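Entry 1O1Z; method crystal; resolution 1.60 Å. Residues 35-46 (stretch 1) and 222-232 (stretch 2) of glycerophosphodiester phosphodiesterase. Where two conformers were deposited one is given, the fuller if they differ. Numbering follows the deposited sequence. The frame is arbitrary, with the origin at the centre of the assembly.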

# COMPACT_ATOMS: atom_id res chain seq x y z
N LYS A 35 2.07 13.85 -8.21
CA LYS A 35 3.10 14.63 -7.53
C LYS A 35 4.16 13.76 -6.84
O LYS A 35 5.32 14.15 -6.76
CB LYS A 35 2.47 15.61 -6.53
CG LYS A 35 1.70 16.76 -7.17
CD LYS A 35 2.63 17.76 -7.77
CE LYS A 35 1.85 18.79 -8.57
NZ LYS A 35 2.78 19.71 -9.27
N ALA A 36 3.77 12.58 -6.36
CA ALA A 36 4.74 11.64 -5.79
C ALA A 36 5.72 11.19 -6.85
O ALA A 36 6.91 11.14 -6.64
CB ALA A 36 4.02 10.43 -5.19
N ILE A 37 5.20 10.87 -8.03
CA ILE A 37 6.05 10.42 -9.14
C ILE A 37 6.95 11.56 -9.63
O ILE A 37 8.14 11.37 -9.89
CB ILE A 37 5.17 9.84 -10.29
CG1 ILE A 37 4.29 8.69 -9.82
CG2 ILE A 37 6.06 9.43 -11.48
CD1 ILE A 37 5.02 7.59 -9.07
N GLU A 38 6.39 12.77 -9.69
CA GLU A 38 7.19 13.93 -10.10
C GLU A 38 8.34 14.21 -9.13
O GLU A 38 9.40 14.70 -9.53
CB GLU A 38 6.30 15.17 -10.20
CG GLU A 38 5.32 15.12 -11.34
CD GLU A 38 4.30 16.26 -11.28
OE1 GLU A 38 4.66 17.37 -10.81
OE2 GLU A 38 3.13 16.05 -11.68
N ALA A 39 8.11 13.91 -7.86
CA ALA A 39 9.08 14.10 -6.78
C ALA A 39 10.15 13.01 -6.72
O ALA A 39 11.08 13.08 -5.91
CB ALA A 39 8.36 14.23 -5.45
N GLY A 40 10.01 12.00 -7.57
CA GLY A 40 11.00 10.96 -7.71
C GLY A 40 10.70 9.64 -7.02
O GLY A 40 11.60 8.78 -6.95
N ALA A 41 9.48 9.46 -6.53
CA ALA A 41 9.09 8.20 -5.88
C ALA A 41 9.18 7.06 -6.89
O ALA A 41 8.99 7.24 -8.09
CB ALA A 41 7.71 8.26 -5.29
N ASN A 42 9.45 5.86 -6.39
CA ASN A 42 9.40 4.67 -7.23
C ASN A 42 7.96 4.24 -7.52
O ASN A 42 7.74 3.41 -8.39
CB ASN A 42 10.14 3.54 -6.54
CG ASN A 42 11.59 3.85 -6.35
OD1 ASN A 42 12.00 4.35 -5.33
ND2 ASN A 42 12.36 3.66 -7.42
N GLY A 43 7.01 4.75 -6.75
CA GLY A 43 5.61 4.43 -6.92
C GLY A 43 4.76 5.00 -5.81
O GLY A 43 5.18 5.90 -5.10
N VAL A 44 3.57 4.45 -5.67
CA VAL A 44 2.60 4.93 -4.70
C VAL A 44 1.90 3.77 -4.05
O VAL A 44 1.86 2.69 -4.62
CB VAL A 44 1.56 5.86 -5.35
CG1 VAL A 44 2.19 7.13 -5.95
CG2 VAL A 44 0.74 5.13 -6.43
N GLU A 45 1.38 3.99 -2.86
CA GLU A 45 0.47 3.07 -2.18
C GLU A 45 -0.89 3.73 -2.17
O GLU A 45 -1.02 4.95 -1.99
CB GLU A 45 0.98 2.79 -0.76
CG GLU A 45 0.17 1.83 0.07
CD GLU A 45 -1.06 2.43 0.74
OE1 GLU A 45 -1.13 3.67 0.93
OE2 GLU A 45 -1.98 1.65 1.10
N LEU A 46 -1.93 2.92 -2.34
CA LEU A 46 -3.30 3.44 -2.31
C LEU A 46 -4.25 2.38 -1.80
O LEU A 46 -3.88 1.22 -1.68
CB LEU A 46 -3.69 3.94 -3.69
CG LEU A 46 -3.64 2.97 -4.86
CD1 LEU A 46 -4.84 2.02 -4.87
CD2 LEU A 46 -3.56 3.71 -6.18
N VAL A 222 10.13 1.70 1.63
CA VAL A 222 9.49 2.56 2.63
C VAL A 222 8.24 3.17 2.04
O VAL A 222 8.25 3.60 0.90
CB VAL A 222 10.47 3.61 3.15
CG1 VAL A 222 10.98 4.52 2.03
CG2 VAL A 222 9.82 4.44 4.29
N ILE A 223 7.17 3.19 2.83
CA ILE A 223 5.94 3.84 2.51
C ILE A 223 5.87 5.07 3.39
O ILE A 223 5.91 4.97 4.61
CB ILE A 223 4.76 2.86 2.73
CG1 ILE A 223 4.88 1.66 1.79
CG2 ILE A 223 3.42 3.59 2.63
CD1 ILE A 223 4.06 0.46 2.19
N THR A 224 5.84 6.26 2.77
CA THR A 224 5.97 7.51 3.48
C THR A 224 5.05 8.57 2.92
O THR A 224 4.75 8.56 1.73
CB THR A 224 7.45 8.03 3.35
OG1 THR A 224 7.61 9.26 4.07
CG2 THR A 224 7.83 8.34 1.90
N ASP A 225 4.61 9.50 3.78
CA ASP A 225 3.90 10.68 3.31
C ASP A 225 4.84 11.75 2.73
O ASP A 225 4.43 12.61 1.96
CB ASP A 225 3.09 11.31 4.43
CG ASP A 225 2.16 10.35 5.11
OD1 ASP A 225 1.51 9.53 4.42
OD2 ASP A 225 1.98 10.38 6.37
N GLU A 226 6.10 11.72 3.16
CA GLU A 226 7.10 12.76 2.88
C GLU A 226 8.00 12.33 1.74
O GLU A 226 9.18 12.02 1.91
CB GLU A 226 7.90 13.05 4.14
CG GLU A 226 7.10 13.70 5.25
CD GLU A 226 6.83 15.19 5.03
OE1 GLU A 226 7.32 15.79 4.03
OE2 GLU A 226 6.13 15.78 5.87
N VAL A 227 7.42 12.33 0.53
CA VAL A 227 8.11 11.78 -0.62
C VAL A 227 9.43 12.46 -0.96
O VAL A 227 10.46 11.79 -1.11
CB VAL A 227 7.19 11.74 -1.86
CG1 VAL A 227 7.96 11.30 -3.07
CG2 VAL A 227 6.00 10.85 -1.61
N GLU A 228 9.45 13.79 -1.10
CA GLU A 228 10.69 14.46 -1.48
C GLU A 228 11.80 14.23 -0.46
O GLU A 228 12.94 14.01 -0.82
CB GLU A 228 10.50 15.97 -1.64
CG GLU A 228 9.65 16.41 -2.82
CD GLU A 228 9.38 17.91 -2.80
OE1 GLU A 228 10.17 18.65 -3.42
OE2 GLU A 228 8.41 18.37 -2.12
N LEU A 229 11.44 14.29 0.82
CA LEU A 229 12.40 14.05 1.89
C LEU A 229 13.08 12.70 1.71
O LEU A 229 14.27 12.59 1.71
CB LEU A 229 11.68 14.12 3.24
CG LEU A 229 12.46 13.75 4.50
CD1 LEU A 229 13.71 14.58 4.64
CD2 LEU A 229 11.53 13.89 5.70
N PHE A 230 12.28 11.64 1.54
CA PHE A 230 12.84 10.31 1.52
C PHE A 230 13.56 10.00 0.22
O PHE A 230 14.58 9.30 0.19
CB PHE A 230 11.74 9.29 1.88
CG PHE A 230 11.53 9.16 3.35
CD1 PHE A 230 10.98 10.18 4.08
CD2 PHE A 230 11.93 8.01 4.01
CE1 PHE A 230 10.84 10.09 5.48
CE2 PHE A 230 11.77 7.91 5.39
CZ PHE A 230 11.23 8.96 6.11
N VAL A 231 13.08 10.58 -0.87
CA VAL A 231 13.82 10.49 -2.13
C VAL A 231 15.22 11.09 -1.99
O VAL A 231 16.20 10.51 -2.45
CB VAL A 231 13.03 11.12 -3.29
CG1 VAL A 231 13.91 11.25 -4.54
CG2 VAL A 231 11.77 10.29 -3.58
N LYS A 232 15.33 12.24 -1.32
CA LYS A 232 16.61 12.95 -1.17
C LYS A 232 17.54 12.31 -0.13
O LYS A 232 18.72 12.62 -0.07
CB LYS A 232 16.36 14.43 -0.86
CG LYS A 232 15.82 15.17 -2.09
CD LYS A 232 15.73 16.67 -1.92
CE LYS A 232 15.27 17.32 -3.23
NZ LYS A 232 15.12 18.78 -3.12

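No hydrogen bond or salt bridge joins the two stretches; they meet through van der Waals packing alone, burying 314 Å² in total between residues at least 178 apart in sequence. Most of the packing lies where the end of one helix meets the start of another. Val227, in the first turn of its helix, has its CB pointing toward stretch 1 and touches three alanines there. With chi1 in the t well, Val227 CG1 lies 3.7 Å from Ala36 O and 3.8 Å from both Ala39 CB and Ala41 CB, while Val227 CG2 lies 4.1 Å from Ala36 CB. The three alanines pack against the same side of Val227. Ala39, whose one-carbon side chain points at stretch 2, fits where its CA lies 5.6 Å from Glu228 CA. Ala39 CB also rests 3.7 Å from Glu228 CG, so the aliphatic part of the glutamate serves the contact while its OE2 is hydrogen-bonded elsewhere in the structure.

One helical turn beyond Val227, Val231 packs against main chain. Val231 CG1 is 3.6 Å from Ala39 O, and Val231 CG2 is 3.7 Å from Gly40 C and 3.8 Å from Ala41 N. Gly40 suits this place twice over: its phi of 101° closes the helix in a Schellman motif, and an ideal CB there would lie only 3.1 Å from Val231 CG1 and jam against the preceding carbonyl oxygen. The turn is held by Gly40 N to Ile37 O (3.0 Å) and Ala41 N to Ala36 O (3.1 Å), so the Ala36 carbonyl that touches Val227 already has a hydrogen-bonding partner.

A smaller contact links the strands, where Glu45 CB meets Ile223 CG2 at 4.3 Å. Both residues are buried and point toward each other's stretch, yet the contact uses the aliphatic base of Glu45; its OE1 is hydrogen-bonded elsewhere in the structure.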